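Local coordinates for ABC transporter, periplasmic substrate-binding protein (Vibrio cholerae O1 biovar eltor, PDB 1TWY), which probably binds phosphate in the periplasm and hands it to an ABC-type import system, at residues Ala39-Met42 / Asp43-Glu47; Tyr124-Lys128 / Gly129-Asn133; Gly202-Ile206 / Gly207-Lys211. All blocks are in the same frame, centred on the assembly; numbering follows the deposited sequence.

Contact 1 of 3, residues Ala39-Met42 / Asp43-Glu47; sequences ARIM and DVLAE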
loop_
_atom_site.group_PDB
_atom_site.type_symbol
_atom_site.label_atom_id
_atom_site.label_comp_id
_atom_site.label_asym_id
_atom_site.label_seq_id
_atom_site.Cartn_x
_atom_site.Cartn_y
_atom_site.Cartn_z
ATOM N N ALA A 39 1.406 -5.510 8.520
ATOM C CA ALA A 39 2.125 -6.214 9.564
ATOM C C ALA A 39 3.457 -5.476 9.938
ATOM O O ALA A 39 3.908 -5.618 11.019
ATOM C CB ALA A 39 2.469 -7.621 9.141
ATOM N N ARG A 40 4.048 -4.780 9.017
ATOM C CA ARG A 40 5.317 -3.989 9.235
ATOM C C ARG A 40 5.053 -3.017 10.429
ATOM O O ARG A 40 5.691 -3.078 11.470
ATOM C CB ARG A 40 5.660 -3.213 7.947
ATOM C CG ARG A 40 5.985 -4.163 6.734
ATOM C CD ARG A 40 6.760 -3.472 5.585
ATOM N NE ARG A 40 7.935 -2.801 6.139
ATOM C CZ ARG A 40 8.240 -1.519 5.972
ATOM N NH1 ARG A 40 7.457 -0.703 5.258
ATOM N NH2 ARG A 40 9.343 -1.045 6.534
ATOM N N ILE A 41 3.954 -2.297 10.404
ATOM C CA ILE A 41 3.670 -1.381 11.538
ATOM C C ILE A 41 3.018 -2.103 12.692
ATOM O O ILE A 41 3.281 -1.805 13.833
ATOM C CB ILE A 41 2.896 -0.146 11.063
ATOM C CG1 ILE A 41 2.785 0.943 12.134
ATOM C CG2 ILE A 41 1.445 -0.484 10.564
ATOM C CD1 ILE A 41 4.213 1.507 12.664
HETATM N N MSE A 42 2.251 -3.178 12.400
HETATM C CA MSE A 42 1.608 -3.884 13.508
HETATM C C MSE A 42 2.585 -4.563 14.428
HETATM O O MSE A 42 2.369 -4.656 15.627
HETATM C CB MSE A 42 0.494 -4.878 13.050
HETATM C CG MSE A 42 -0.309 -5.539 14.053
HETATM SE SE MSE A 42 -1.402 -4.146 14.987
HETATM C CE MSE A 42 -2.386 -3.397 13.505
ATOM N N ASP A 43 3.691 -5.034 13.835
ATOM C CA ASP A 43 4.722 -5.610 14.670
ATOM C C ASP A 43 5.235 -4.630 15.774
ATOM O O ASP A 43 5.378 -4.954 16.943
ATOM C CB ASP A 43 5.909 -5.978 13.798
ATOM C CG ASP A 43 5.765 -7.330 13.079
ATOM O OD1 ASP A 43 4.864 -8.158 13.419
ATOM O OD2 ASP A 43 6.407 -7.481 12.060
ATOM N N VAL A 44 5.426 -3.398 15.377
ATOM C CA VAL A 44 5.753 -2.345 16.374
ATOM C C VAL A 44 4.644 -2.038 17.370
ATOM O O VAL A 44 4.893 -1.903 18.577
ATOM C CB VAL A 44 6.079 -1.070 15.671
ATOM C CG1 VAL A 44 6.516 0.006 16.691
ATOM C CG2 VAL A 44 7.257 -1.267 14.648
ATOM N N LEU A 45 3.420 -1.962 16.912
ATOM C CA LEU A 45 2.314 -1.637 17.803
ATOM C C LEU A 45 2.156 -2.743 18.835
ATOM O O LEU A 45 1.849 -2.501 19.985
ATOM C CB LEU A 45 1.032 -1.391 16.998
ATOM C CG LEU A 45 1.153 -0.225 16.050
ATOM C CD1 LEU A 45 -0.031 -0.179 15.142
ATOM C CD2 LEU A 45 1.201 1.122 16.925
ATOM N N ALA A 46 2.233 -3.978 18.361
ATOM C CA ALA A 46 2.056 -5.146 19.211
ATOM C C ALA A 46 3.157 -5.152 20.326
ATOM O O ALA A 46 2.850 -5.280 21.519
ATOM C CB ALA A 46 2.140 -6.432 18.413
ATOM N N GLU A 47 4.410 -5.016 19.906
ATOM C CA GLU A 47 5.518 -5.004 20.879
ATOM C C GLU A 47 5.289 -3.882 21.918
ATOM O O GLU A 47 5.433 -4.100 23.114
ATOM C CB GLU A 47 6.881 -4.906 20.163
ATOM C CG GLU A 47 8.098 -4.746 21.097
ATOM C CD GLU A 47 9.398 -5.301 20.485
ATOM O OE1 GLU A 47 9.405 -6.445 19.923
ATOM O OE2 GLU A 47 10.428 -4.586 20.553
#

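Contact 2 of 3, residues Tyr124-Lys128 / Gly129-Asn133; sequences YGIYK and GQITN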
loop_
_atom_site.group_PDB
_atom_site.type_symbol
_atom_site.label_atom_id
_atom_site.label_comp_id
_atom_site.label_asym_id
_atom_site.label_seq_id
_atom_site.Cartn_x
_atom_site.Cartn_y
_atom_site.Cartn_z
ATOM N N TYR A 124 -1.525 4.647 -16.907
ATOM C CA TYR A 124 -2.038 3.354 -17.317
ATOM C C TYR A 124 -1.484 2.932 -18.660
ATOM O O TYR A 124 -0.999 1.803 -18.870
ATOM C CB TYR A 124 -3.586 3.415 -17.347
ATOM C CG TYR A 124 -4.230 2.155 -17.902
ATOM C CD1 TYR A 124 -4.536 1.068 -17.068
ATOM C CD2 TYR A 124 -4.531 2.003 -19.275
ATOM C CE1 TYR A 124 -5.145 -0.072 -17.505
ATOM C CE2 TYR A 124 -5.098 0.892 -19.706
ATOM C CZ TYR A 124 -5.399 -0.217 -18.835
ATOM O OH TYR A 124 -6.013 -1.376 -19.337
ATOM N N GLY A 125 -1.609 3.834 -19.627
ATOM C CA GLY A 125 -0.992 3.565 -20.903
ATOM C C GLY A 125 0.456 3.251 -21.015
ATOM O O GLY A 125 0.905 2.318 -21.752
ATOM N N ILE A 126 1.232 3.921 -20.146
ATOM C CA ILE A 126 2.641 3.568 -20.062
ATOM C C ILE A 126 2.911 2.148 -19.504
ATOM O O ILE A 126 3.596 1.329 -20.090
ATOM C CB ILE A 126 3.346 4.651 -19.169
ATOM C CG1 ILE A 126 3.478 5.972 -19.937
ATOM C CG2 ILE A 126 4.756 4.154 -18.692
ATOM C CD1 ILE A 126 3.785 7.131 -19.101
ATOM N N TYR A 127 2.239 1.808 -18.409
ATOM C CA TYR A 127 2.386 0.480 -17.797
ATOM C C TYR A 127 1.818 -0.623 -18.655
ATOM O O TYR A 127 2.301 -1.727 -18.601
ATOM C CB TYR A 127 1.902 0.446 -16.317
ATOM C CG TYR A 127 3.043 0.889 -15.426
ATOM C CD1 TYR A 127 3.340 2.213 -15.245
ATOM C CD2 TYR A 127 3.785 -0.032 -14.775
ATOM C CE1 TYR A 127 4.441 2.619 -14.507
ATOM C CE2 TYR A 127 4.862 0.372 -13.958
ATOM C CZ TYR A 127 5.185 1.618 -13.849
ATOM O OH TYR A 127 6.309 2.068 -13.103
ATOM N N LYS A 128 0.850 -0.293 -19.552
ATOM C CA LYS A 128 0.341 -1.289 -20.464
ATOM C C LYS A 128 1.200 -1.508 -21.670
ATOM O O LYS A 128 0.985 -2.500 -22.345
ATOM C CB LYS A 128 -1.032 -0.908 -21.013
ATOM C CG LYS A 128 -2.157 -1.129 -20.078
ATOM C CD LYS A 128 -2.638 -2.559 -19.980
ATOM C CE LYS A 128 -3.510 -3.009 -21.186
ATOM N NZ LYS A 128 -3.311 -4.467 -21.403
ATOM N N GLY A 129 2.110 -0.633 -21.955
ATOM C CA GLY A 129 2.977 -0.682 -23.071
ATOM C C GLY A 129 2.323 -0.010 -24.300
ATOM O O GLY A 129 2.917 -0.076 -25.394
ATOM N N GLN A 130 1.233 0.692 -24.099
ATOM C CA GLN A 130 0.552 1.425 -25.172
ATOM C C GLN A 130 1.228 2.748 -25.479
ATOM O O GLN A 130 1.328 3.181 -26.639
ATOM C CB GLN A 130 -0.882 1.684 -24.801
ATOM C CG GLN A 130 -1.728 0.441 -24.675
ATOM C CD GLN A 130 -3.090 0.699 -23.933
ATOM O OE1 GLN A 130 -3.428 1.835 -23.526
ATOM N NE2 GLN A 130 -3.828 -0.376 -23.699
ATOM N N ILE A 131 1.777 3.380 -24.461
ATOM C CA ILE A 131 2.518 4.615 -24.594
ATOM C C ILE A 131 3.984 4.285 -24.367
ATOM O O ILE A 131 4.336 3.807 -23.296
ATOM C CB ILE A 131 2.059 5.607 -23.577
ATOM C CG1 ILE A 131 0.604 5.978 -23.841
ATOM C CG2 ILE A 131 3.055 6.797 -23.586
ATOM C CD1 ILE A 131 -0.015 6.819 -22.813
ATOM N N THR A 132 4.855 4.467 -25.364
ATOM C CA THR A 132 6.207 3.933 -25.295
ATOM C C THR A 132 7.359 4.999 -25.376
ATOM O O THR A 132 8.525 4.624 -25.194
ATOM C CB THR A 132 6.495 2.884 -26.327
ATOM O OG1 THR A 132 6.250 3.460 -27.628
ATOM C CG2 THR A 132 5.580 1.644 -26.220
ATOM N N ASN A 133 7.000 6.250 -25.592
ATOM C CA ASN A 133 7.990 7.346 -25.695
ATOM C C ASN A 133 7.559 8.470 -24.876
ATOM O O ASN A 133 6.375 8.876 -24.819
ATOM C CB ASN A 133 8.091 7.769 -27.225
ATOM C CG ASN A 133 9.258 8.732 -27.485
ATOM O OD1 ASN A 133 9.319 9.783 -26.862
ATOM N ND2 ASN A 133 10.157 8.380 -28.369
HETATM O O HOH W 1 -6.320 -1.391 -22.269
HETATM O O HOH W 2 5.479 1.747 -22.049
#

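Contact 3 of 3, residues Gly202-Ile206 / Gly207-Lys211; sequences GFISI and GSVDK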
loop_
_atom_site.group_PDB
_atom_site.type_symbol
_atom_site.label_atom_id
_atom_site.label_comp_id
_atom_site.label_asym_id
_atom_site.label_seq_id
_atom_site.Cartn_x
_atom_site.Cartn_y
_atom_site.Cartn_z
ATOM N N GLY A 202 9.100 4.699 -12.359
ATOM C CA GLY A 202 8.770 3.684 -11.408
ATOM C C GLY A 202 7.893 4.229 -10.288
ATOM O O GLY A 202 7.390 5.327 -10.372
ATOM N N PHE A 203 7.649 3.375 -9.306
ATOM C CA PHE A 203 6.783 3.702 -8.111
ATOM C C PHE A 203 7.520 3.214 -6.869
ATOM O O PHE A 203 8.208 2.172 -6.873
ATOM C CB PHE A 203 5.385 3.167 -8.213
ATOM C CG PHE A 203 5.274 1.721 -8.415
ATOM C CD1 PHE A 203 5.313 1.175 -9.693
ATOM C CD2 PHE A 203 5.221 0.854 -7.336
ATOM C CE1 PHE A 203 5.306 -0.177 -9.905
ATOM C CE2 PHE A 203 5.220 -0.542 -7.573
ATOM C CZ PHE A 203 5.225 -1.031 -8.881
ATOM N N ILE A 204 7.346 3.927 -5.786
ATOM C CA ILE A 204 7.942 3.611 -4.472
ATOM C C ILE A 204 6.970 4.070 -3.397
ATOM O O ILE A 204 6.088 4.909 -3.594
ATOM C CB ILE A 204 9.249 4.343 -4.236
ATOM C CG1 ILE A 204 9.146 5.906 -4.315
ATOM C CG2 ILE A 204 10.405 3.860 -5.178
ATOM C CD1 ILE A 204 10.557 6.548 -3.997
ATOM N N SER A 205 7.090 3.474 -2.227
ATOM C CA SER A 205 6.375 3.983 -1.057
ATOM C C SER A 205 6.701 5.474 -0.829
ATOM O O SER A 205 7.833 5.920 -0.971
ATOM C CB SER A 205 6.816 3.229 0.204
ATOM O OG SER A 205 7.008 1.815 -0.007
ATOM N N ILE A 206 5.672 6.280 -0.500
ATOM C CA ILE A 206 5.839 7.694 -0.461
ATOM C C ILE A 206 6.878 8.141 0.570
ATOM O O ILE A 206 7.657 9.077 0.312
ATOM C CB ILE A 206 4.438 8.355 -0.232
ATOM C CG1 ILE A 206 4.534 9.821 -0.492
ATOM C CG2 ILE A 206 3.908 8.035 1.240
ATOM C CD1 ILE A 206 3.190 10.408 -0.728
ATOM N N GLY A 207 6.995 7.362 1.636
ATOM C CA GLY A 207 7.997 7.593 2.682
ATOM C C GLY A 207 9.423 7.393 2.251
ATOM O O GLY A 207 10.331 8.013 2.824
ATOM N N SER A 208 9.631 6.601 1.193
ATOM C CA SER A 208 10.979 6.334 0.677
ATOM C C SER A 208 11.464 7.387 -0.238
ATOM O O SER A 208 12.618 7.355 -0.614
ATOM C CB SER A 208 11.035 4.951 0.052
ATOM O OG SER A 208 10.307 4.941 -1.091
ATOM N N VAL A 209 10.642 8.365 -0.670
ATOM C CA VAL A 209 11.107 9.435 -1.498
ATOM C C VAL A 209 12.298 10.159 -0.961
ATOM O O VAL A 209 12.269 10.554 0.230
ATOM C CB VAL A 209 10.031 10.483 -1.816
ATOM C CG1 VAL A 209 10.588 11.672 -2.646
ATOM C CG2 VAL A 209 8.896 9.799 -2.637
ATOM N N ASP A 210 13.320 10.325 -1.755
ATOM C CA ASP A 210 14.453 11.189 -1.359
ATOM C C ASP A 210 14.951 11.960 -2.528
ATOM O O ASP A 210 14.324 11.920 -3.614
ATOM C CB ASP A 210 15.523 10.340 -0.623
ATOM C CG ASP A 210 16.234 9.361 -1.514
ATOM O OD1 ASP A 210 16.256 9.539 -2.753
ATOM O OD2 ASP A 210 16.836 8.365 -1.021
ATOM N N LYS A 211 16.017 12.722 -2.369
ATOM C CA LYS A 211 16.438 13.611 -3.441
ATOM C C LYS A 211 17.109 12.945 -4.619
ATOM O O LYS A 211 17.448 13.676 -5.543
ATOM C CB LYS A 211 17.353 14.724 -2.914
ATOM C CG LYS A 211 16.529 15.661 -1.948
ATOM C CD LYS A 211 17.359 16.993 -1.581
ATOM C CE LYS A 211 17.087 17.560 -0.153
ATOM N NZ LYS A 211 18.108 18.621 0.287
#

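Contact 1 of 3, residues Ala39-Met42 / Asp43-Glu47
The middle of helix 36-52, the helix of the beta-alpha-beta unit formed with strands 29-34 and 57-62, carries this contact between Ala-39, Ile-41 and Met-42 and the turn that follows, Asp-43 to Ala-46. Three i to i+4 bonds define the alpha-helix here. Asp-43 N donates to Ala-39 O at 2.9 Å. Leu-45 N reaches Ile-41 O at 3.1 Å. Ala-46 N meets Met-42 O at 2.8 Å, and with an N-H...O angle of 165° this bond is the straightest of the three.

The side chains add apolar contacts one turn apart. In selenomethionine Met-42, CG stands opposite the backbone N (chi1 -174°) and the chain then bends twice, which carries SE to 4.2 Å from Leu-45 CB; the two side chains cross at about a right angle. Ile-41 divides its contacts: its CG1 lies 4.3 Å from Leu-45 CD1, while its CD1 is 4.4 Å from Val-44 CB, so both approaches are loose. Leu-45, with CG beside its own backbone N (chi1 -62°), also brings CG to 3.5 Å from Ile-41 O.

Outside the helix, Ala-39, Met-42, Asp-43 and Ala-46 rest on Val-60 of strand 57-62. Met-42 and Leu-45 face helix 250-260 through Phe-255, Phe-258 and Leu-259, and Leu-45 also packs against Ala-264, Leu-267 and Ile-268 of helix 262-270.

Contact 2 of 3, residues Tyr124-Lys128 / Gly129-Asn133
Tyr-124 and Gln-130 are joined through a water at the C-terminal end of helix 120-128, which finishes in a Schellman motif with Gly-129 at positive phi (88°). The water bonds Tyr-124 OH and accepts from Gln-130 NE2; it lies in the plane of the ring, at its edge. Gly-125 follows, its carbonyl gathering several amides: Ile-131 N binds Gly-125 O at 3.0 Å and nearly straight (163°), from above the carbonyl plane, whereas Gly-129 N and Gln-130 N make weak bonds to it. With no side chain on Gly-125, Ile-131 CD1 can settle 3.9 Å from its CA. Ile-126 O accepts from Gly-129 N at 3.1 Å, and Ile-126 CG1 packs 3.8 Å from Ile-131 CG2. A second water spans the turn here, donating to both Ile-126 O and Ile-131 O at 2.7 Å each. Tyr-127 turns away from the loop to bond Val-147 O and meet Phe-159 edge-to-face. Lys-128 runs alongside Gln-130, both pointing the same way, and its three successive bends carry NZ to a salt bridge with Asp-176. On the way, Lys-128 CG lies 3.5 Å above one face of the Tyr-124 ring, toward the rim.

Contact 3 of 3, residues Gly202-Ile206 / Gly207-Lys211
Ser-205 and Ser-208 meet where strand 200-205 of the mixed sheet gives way to a short 3-10 segment of two overlapping turns, and the contact is built round the carbonyl of Ser-205.

Among the hydrogen bonds, that carbonyl has two donors from one residue. Ser-208 N reaches Ser-205 O at 2.9 Å, an i to i+3 bond of the 3-10 kind, from above the carbonyl plane (53° out of it). Ser-208 OG gives the shorter bond, 2.7 Å to Ser-205 O, and arrives in the carbonyl plane on a lone pair. The two donors therefore use different parts of the same oxygen. A chi1 of 69° sets OG between the backbone N and the carbonyl carbon of Ser-208, turned back over the turn to the residue that began it. The second i to i+3 bond, from Val-209 N to Ile-206 O, is longer at 3.2 Å but fairly straight (159°). Such repeated i to i+3 pairing, without an i to i+4 bond across these segments, is the evidence for 3-10 geometry.

Polar partners beyond the turn connect it to helix 187-196: Ser-205 OG bonds Asn-187 ND2, while Lys-191 NZ reaches both Ser-208 O and the carboxylate of Asp-210. Ile-204 on the strand, and Ile-206 just beyond it, keep backbone bonds with Ala-106 and Gly-104 of strand 96-109.

The van der Waals contacts centre on Ile-204, whose side chain points toward the turn and also packs on Met-190. Val-209 brings CG2 to 3.3 Å from Ile-206 O. The same methyl makes the apolar contact, 3.9 Å from Ile-204 CD1, and this CD1 lies 3.3 Å from Ser-208 OG.

In the fold
From the N terminus the three contacts come in series, and none encloses or crosses another. Contact 1 is helical pairing within helix 36-52, between the first two parallel strands, while contacts 2 and 3 mark where a helix and a strand end. Contact 2 ends helix 120-128 and begins the loop toward strand 145-149, and contact 3 turns the chain out of strand 200-205 toward strand 214-218. Contacts 1 and 2 sit on opposite sides of the chain's centre, their centres 37 Å apart. Contacts 2 and 3 do touch: Tyr-127 OH lies 3.4 Å from Gly-202 CA, packing helix 120-128 against strand 200-205. Contact 1 touches neither of the others.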